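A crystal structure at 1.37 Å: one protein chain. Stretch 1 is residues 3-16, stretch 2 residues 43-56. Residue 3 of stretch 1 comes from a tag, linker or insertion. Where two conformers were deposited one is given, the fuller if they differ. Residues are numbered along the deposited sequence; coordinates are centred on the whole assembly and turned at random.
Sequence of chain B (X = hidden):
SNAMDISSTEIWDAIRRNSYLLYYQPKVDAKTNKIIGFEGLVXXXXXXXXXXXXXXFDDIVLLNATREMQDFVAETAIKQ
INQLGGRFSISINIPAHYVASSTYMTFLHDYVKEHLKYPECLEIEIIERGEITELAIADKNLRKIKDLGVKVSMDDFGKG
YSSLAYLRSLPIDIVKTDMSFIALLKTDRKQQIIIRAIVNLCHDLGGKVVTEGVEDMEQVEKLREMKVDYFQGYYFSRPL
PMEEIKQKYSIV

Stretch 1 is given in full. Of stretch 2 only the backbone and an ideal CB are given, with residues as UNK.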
# COMPACT_ATOMS: atom_id res chain seq x y z
N ALA B 3 19.79 7.04 -8.58
CA ALA B 3 20.63 6.10 -9.32
C ALA B 3 20.32 6.15 -10.79
O ALA B 3 19.66 5.26 -11.32
CB ALA B 3 20.45 4.69 -8.79
N MSE B 4 20.77 7.20 -11.46
CA MSE B 4 20.62 7.24 -12.89
C MSE B 4 21.83 7.47 -13.74
O MSE B 4 22.57 8.47 -13.60
CB MSE B 4 19.50 8.18 -13.31
CG MSE B 4 18.47 7.51 -14.21
SE MSE B 4 18.95 5.71 -14.87
CE MSE B 4 17.17 5.28 -15.60
N ASP B 5 21.97 6.57 -14.70
CA ASP B 5 22.97 6.61 -15.73
C ASP B 5 22.78 7.85 -16.59
O ASP B 5 23.72 8.33 -17.20
CB ASP B 5 22.90 5.35 -16.59
CG ASP B 5 24.22 4.98 -17.21
OD1 ASP B 5 25.16 5.78 -17.12
OD2 ASP B 5 24.32 3.90 -17.81
N ILE B 6 21.55 8.33 -16.70
CA ILE B 6 21.31 9.60 -17.37
C ILE B 6 20.63 10.61 -16.45
O ILE B 6 20.04 10.24 -15.47
CB ILE B 6 20.57 9.42 -18.70
CG1 ILE B 6 19.10 9.02 -18.51
CG2 ILE B 6 21.28 8.39 -19.56
CD1 ILE B 6 18.26 9.33 -19.72
N SER B 7 20.75 11.89 -16.78
CA SER B 7 20.21 12.96 -15.96
C SER B 7 18.70 12.93 -15.96
O SER B 7 18.10 12.51 -16.95
CB SER B 7 20.64 14.30 -16.52
OG SER B 7 19.92 14.60 -17.69
N SER B 8 18.06 13.39 -14.90
CA SER B 8 16.63 13.57 -14.95
C SER B 8 16.21 14.59 -16.02
O SER B 8 15.19 14.44 -16.66
CB SER B 8 16.10 14.04 -13.59
OG SER B 8 17.13 14.09 -12.63
N THR B 9 16.99 15.66 -16.18
CA THR B 9 16.71 16.65 -17.21
C THR B 9 16.44 16.09 -18.61
O THR B 9 15.44 16.40 -19.22
CB THR B 9 17.88 17.60 -17.32
OG1 THR B 9 18.02 18.35 -16.10
CG2 THR B 9 17.66 18.53 -18.49
N GLU B 10 17.36 15.26 -19.10
CA GLU B 10 17.22 14.64 -20.41
C GLU B 10 15.92 13.83 -20.52
O GLU B 10 15.23 13.86 -21.54
CB GLU B 10 18.43 13.77 -20.67
CG GLU B 10 18.28 12.88 -21.86
CD GLU B 10 19.57 12.15 -22.19
OE1 GLU B 10 20.64 12.51 -21.64
OE2 GLU B 10 19.50 11.20 -23.02
N ILE B 11 15.57 13.13 -19.44
CA ILE B 11 14.27 12.45 -19.33
C ILE B 11 13.06 13.39 -19.47
O ILE B 11 12.24 13.21 -20.35
CB ILE B 11 14.17 11.61 -18.02
CG1 ILE B 11 15.08 10.37 -18.15
CG2 ILE B 11 12.73 11.21 -17.72
CD1 ILE B 11 15.18 9.53 -16.94
N TRP B 12 13.02 14.42 -18.63
CA TRP B 12 11.91 15.35 -18.57
C TRP B 12 11.76 16.05 -19.92
O TRP B 12 10.66 16.31 -20.34
CB TRP B 12 12.10 16.35 -17.41
CG TRP B 12 11.75 15.75 -16.08
CD1 TRP B 12 11.95 14.48 -15.70
CD2 TRP B 12 11.13 16.41 -14.96
NE1 TRP B 12 11.49 14.28 -14.43
CE2 TRP B 12 10.98 15.45 -13.95
CE3 TRP B 12 10.68 17.71 -14.73
CZ2 TRP B 12 10.42 15.75 -12.72
CZ3 TRP B 12 10.13 18.00 -13.50
CH2 TRP B 12 9.99 17.02 -12.52
N ASP B 13 12.82 16.37 -20.65
CA ASP B 13 12.66 17.01 -21.95
C ASP B 13 12.09 16.05 -22.99
O ASP B 13 11.36 16.46 -23.88
CB ASP B 13 13.96 17.64 -22.44
CG ASP B 13 13.72 18.80 -23.39
OD1 ASP B 13 12.55 19.23 -23.52
OD2 ASP B 13 14.69 19.28 -23.99
N ALA B 14 12.40 14.76 -22.86
CA ALA B 14 11.83 13.78 -23.78
C ALA B 14 10.31 13.63 -23.55
O ALA B 14 9.53 13.57 -24.46
CB ALA B 14 12.53 12.46 -23.64
N ILE B 15 9.91 13.59 -22.30
CA ILE B 15 8.50 13.57 -21.95
C ILE B 15 7.74 14.81 -22.48
O ILE B 15 6.57 14.72 -22.88
CB ILE B 15 8.38 13.48 -20.45
CG1 ILE B 15 8.69 12.08 -19.98
CG2 ILE B 15 7.03 13.85 -20.01
CD1 ILE B 15 8.92 12.03 -18.54
N ARG B 16 8.39 15.97 -22.48
CA ARG B 16 7.79 17.20 -23.02
C ARG B 16 7.69 17.19 -24.55
O ARG B 16 6.73 17.72 -25.12
CB ARG B 16 8.56 18.43 -22.55
CG ARG B 16 8.38 18.69 -21.07
CD ARG B 16 8.37 20.17 -20.75
NE ARG B 16 8.31 20.39 -19.31
CZ ARG B 16 9.38 20.40 -18.53
NH1 ARG B 16 10.58 20.18 -19.05
NH2 ARG B 16 9.26 20.63 -17.23
N UNK B 43 7.71 2.89 -24.64
CA UNK B 43 9.10 3.22 -24.38
C UNK B 43 9.23 4.72 -24.49
O UNK B 43 8.43 5.36 -25.17
CB UNK B 43 10.05 2.50 -25.34
N UNK B 44 10.23 5.27 -23.83
CA UNK B 44 10.53 6.68 -23.97
C UNK B 44 11.86 6.77 -24.67
O UNK B 44 12.85 6.21 -24.20
CB UNK B 44 10.55 7.40 -22.62
N UNK B 45 11.90 7.44 -25.81
CA UNK B 45 13.14 7.62 -26.52
C UNK B 45 13.70 8.96 -26.08
O UNK B 45 13.06 9.98 -26.31
CB UNK B 45 12.95 7.55 -28.04
N UNK B 46 14.88 8.95 -25.46
CA UNK B 46 15.56 10.19 -25.08
C UNK B 46 16.71 10.49 -26.04
O UNK B 46 16.80 9.91 -27.11
CB UNK B 46 16.08 10.10 -23.64
N UNK B 47 17.58 11.40 -25.64
CA UNK B 47 18.67 11.82 -26.50
C UNK B 47 19.65 10.68 -26.68
O UNK B 47 20.14 10.44 -27.78
CB UNK B 47 19.37 13.05 -25.93
N UNK B 48 19.93 9.98 -25.60
CA UNK B 48 21.05 9.05 -25.59
C UNK B 48 20.63 7.58 -25.47
O UNK B 48 21.47 6.69 -25.54
CB UNK B 48 21.99 9.41 -24.44
N UNK B 49 19.34 7.33 -25.32
CA UNK B 49 18.88 5.97 -25.08
C UNK B 49 17.38 5.83 -25.25
O UNK B 49 16.71 6.77 -25.68
CB UNK B 49 19.28 5.52 -23.67
N UNK B 50 16.87 4.63 -24.95
CA UNK B 50 15.44 4.32 -24.96
C UNK B 50 15.09 3.65 -23.64
O UNK B 50 15.66 2.62 -23.28
CB UNK B 50 15.07 3.43 -26.15
N UNK B 51 14.15 4.25 -22.90
CA UNK B 51 13.79 3.81 -21.56
C UNK B 51 12.45 3.08 -21.52
O UNK B 51 11.53 3.41 -22.26
CB UNK B 51 13.75 5.01 -20.61
N UNK B 52 12.38 2.09 -20.62
CA UNK B 52 11.18 1.33 -20.26
C UNK B 52 10.42 2.03 -19.11
O UNK B 52 11.03 2.71 -18.30
CB UNK B 52 11.56 -0.10 -19.86
N UNK B 53 9.08 1.86 -19.03
CA UNK B 53 8.19 2.59 -18.10
C UNK B 53 8.58 2.55 -16.62
O UNK B 53 8.29 3.47 -15.87
CB UNK B 53 6.77 2.03 -18.23
N UNK B 54 9.24 1.48 -16.22
CA UNK B 54 9.69 1.31 -14.84
C UNK B 54 10.70 2.38 -14.43
O UNK B 54 10.76 2.80 -13.27
CB UNK B 54 10.30 -0.08 -14.66
N UNK B 55 11.50 2.83 -15.39
CA UNK B 55 12.45 3.89 -15.15
C UNK B 55 11.82 5.29 -15.12
O UNK B 55 11.97 6.01 -14.13
CB UNK B 55 13.54 3.84 -16.22
N UNK B 56 11.09 5.64 -16.17
CA UNK B 56 10.55 7.00 -16.32
C UNK B 56 9.17 7.27 -15.70
O UNK B 56 8.68 8.38 -15.80
CB UNK B 56 10.47 7.32 -17.81

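Position 43 lies in a strand, with phi/psi of -131/156°, and nothing of stretch 1 comes within 5.5 Å of its ideal CB. Stretch 1 sets no demand here, so many side chains would do. It is Arg 43, which does not touch stretch 1.

Position 44 continues the strand, and its CA-to-CB bond points toward the helix of stretch 1. The ideal CB is still short of contact, and the surface beyond it is apolar: Ile 11, Ala 14 and Ile 15. A side chain long enough to cross the gap suits it, such as leucine, isoleucine or methionine. It is Leu 44. CD1 lies 3.9 Å from Ala 14 CB, and CD2 lies 4.1 Å from Ile 15 CG1 and 4.2 Å from Ile 11 CG2.

Position 45 points away, so a polar or charged residue would be accepted. It is Lys 45. Its backbone makes the contact, with O 3.7 Å from Ala 14 CB.

Position 46 points toward stretch 1 where the two backbones come close: its CA is 5.3 Å from that of Ala 14. The ideal CB is 3.6 Å from Glu 10 OE2 and 4.3 Å from Ala 14 CB. A small side chain fits, and a hydroxyl could meet the carboxylate; serine, threonine, alanine or cysteine are candidates. It is Thr 46, chi1 p. OG1 is 2.9 Å from Glu 10 OE2, but O of 49 is also within reach of its proton, so the choice of acceptor stays open. CG2 packs 4.1 Å from Ala 14 CB.

Position 47 points sideways, with its ideal CB 3.4 Å from Glu 10 OE2. Phi/psi of -68/-41° suits most residues, and a small one is an easy choice beside the carboxylate. It is Ala 47.

Position 48 points toward stretch 1, with its ideal CB 3.4 Å from Glu 10 OE2. The backbone already serves this acceptor: N of 48 donates to Glu 10 OE2 at 2.9 Å. A side-chain donor would suit, such as serine, threonine or asparagine. It is Thr 48, chi1 p, and OG1 donates to Glu 10 OE2 at 2.7 Å. OG1 also lies 3.7 Å from Ile 6 CG2.

Position 49 points toward Ile 6, whose CG2 is 5.4 Å from the ideal CB. Threonine, valine or another modest side chain would suit. It is Thr 49, with CG2 4.3 Å from Ile 6 CD1.

Position 50 is out of reach and unconstrained by stretch 1. It is Ile 50.

Position 51 points toward apolar Ile 11, Ile 6 and Met 4, across a gap. Leucine or methionine could span it. It is Leu 51; CD2 reaches Ile 11 CD1 at 3.5 Å.

Positions 52, 53 and 54 are out of reach: Ala 52, at an N-cap, then Pro 53 and Ile 54.

Position 55 has its ideal CB 4.0 Å from Met 4 CE; polar or apolar would serve. It is Asp 55.

Position 56 faces Ile 11 and Ile 15, favouring an apolar residue. It is Phe 56: CB lies 4.3 Å from Ile 11 CG2, while the ring leads away.

Stretch 2 43-56: RLKTATTILAPIDF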
# COMPACT_ATOMS: atom_id res chain seq x y z
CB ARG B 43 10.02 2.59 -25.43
CG ARG B 43 10.00 1.08 -25.48
CD ARG B 43 10.13 0.57 -24.10
NE ARG B 43 10.34 -0.86 -23.97
CZ ARG B 43 9.63 -1.62 -23.16
NH1 ARG B 43 8.66 -1.07 -22.45
NH2 ARG B 43 9.89 -2.92 -23.05
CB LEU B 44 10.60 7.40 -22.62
CG LEU B 44 10.94 8.89 -22.65
CD1 LEU B 44 9.78 9.71 -23.17
CD2 LEU B 44 11.39 9.36 -21.29
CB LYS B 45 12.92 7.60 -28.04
CG LYS B 45 14.21 7.30 -28.78
CD LYS B 45 14.21 7.80 -30.20
CE LYS B 45 15.21 7.05 -31.10
NZ LYS B 45 16.64 7.27 -30.77
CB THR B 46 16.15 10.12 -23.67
OG1 THR B 46 17.35 9.35 -23.72
CG2 THR B 46 15.13 9.50 -22.69
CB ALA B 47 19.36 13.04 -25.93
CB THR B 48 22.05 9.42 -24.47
OG1 THR B 48 21.42 9.30 -23.19
CG2 THR B 48 22.55 10.85 -24.65
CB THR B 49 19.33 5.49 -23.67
OG1 THR B 49 19.25 4.07 -23.57
CG2 THR B 49 18.49 6.15 -22.57
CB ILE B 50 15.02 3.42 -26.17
CG1 ILE B 50 15.53 4.04 -27.47
CG2 ILE B 50 13.51 3.29 -26.27
CD1 ILE B 50 14.96 3.48 -28.69
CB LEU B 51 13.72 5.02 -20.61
CG LEU B 51 14.85 5.31 -19.60
CD1 LEU B 51 16.20 5.15 -20.20
CD2 LEU B 51 14.71 6.70 -19.02
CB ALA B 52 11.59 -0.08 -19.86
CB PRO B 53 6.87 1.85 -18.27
CG PRO B 53 6.92 1.30 -19.58
CD PRO B 53 8.31 0.91 -19.84
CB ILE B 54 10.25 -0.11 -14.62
CG1 ILE B 54 10.66 -0.32 -13.16
CG2 ILE B 54 11.37 -0.43 -15.60
CD1 ILE B 54 9.84 -1.41 -12.46
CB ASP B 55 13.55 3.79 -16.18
CG ASP B 55 14.10 2.40 -16.27
OD1 ASP B 55 14.51 1.87 -15.22
OD2 ASP B 55 14.11 1.84 -17.38
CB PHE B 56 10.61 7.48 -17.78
CG PHE B 56 9.72 6.71 -18.74
CD1 PHE B 56 10.17 5.57 -19.39
CD2 PHE B 56 8.44 7.16 -19.03
CE1 PHE B 56 9.34 4.88 -20.28
CE2 PHE B 56 7.62 6.48 -19.92
CZ PHE B 56 8.07 5.34 -20.54
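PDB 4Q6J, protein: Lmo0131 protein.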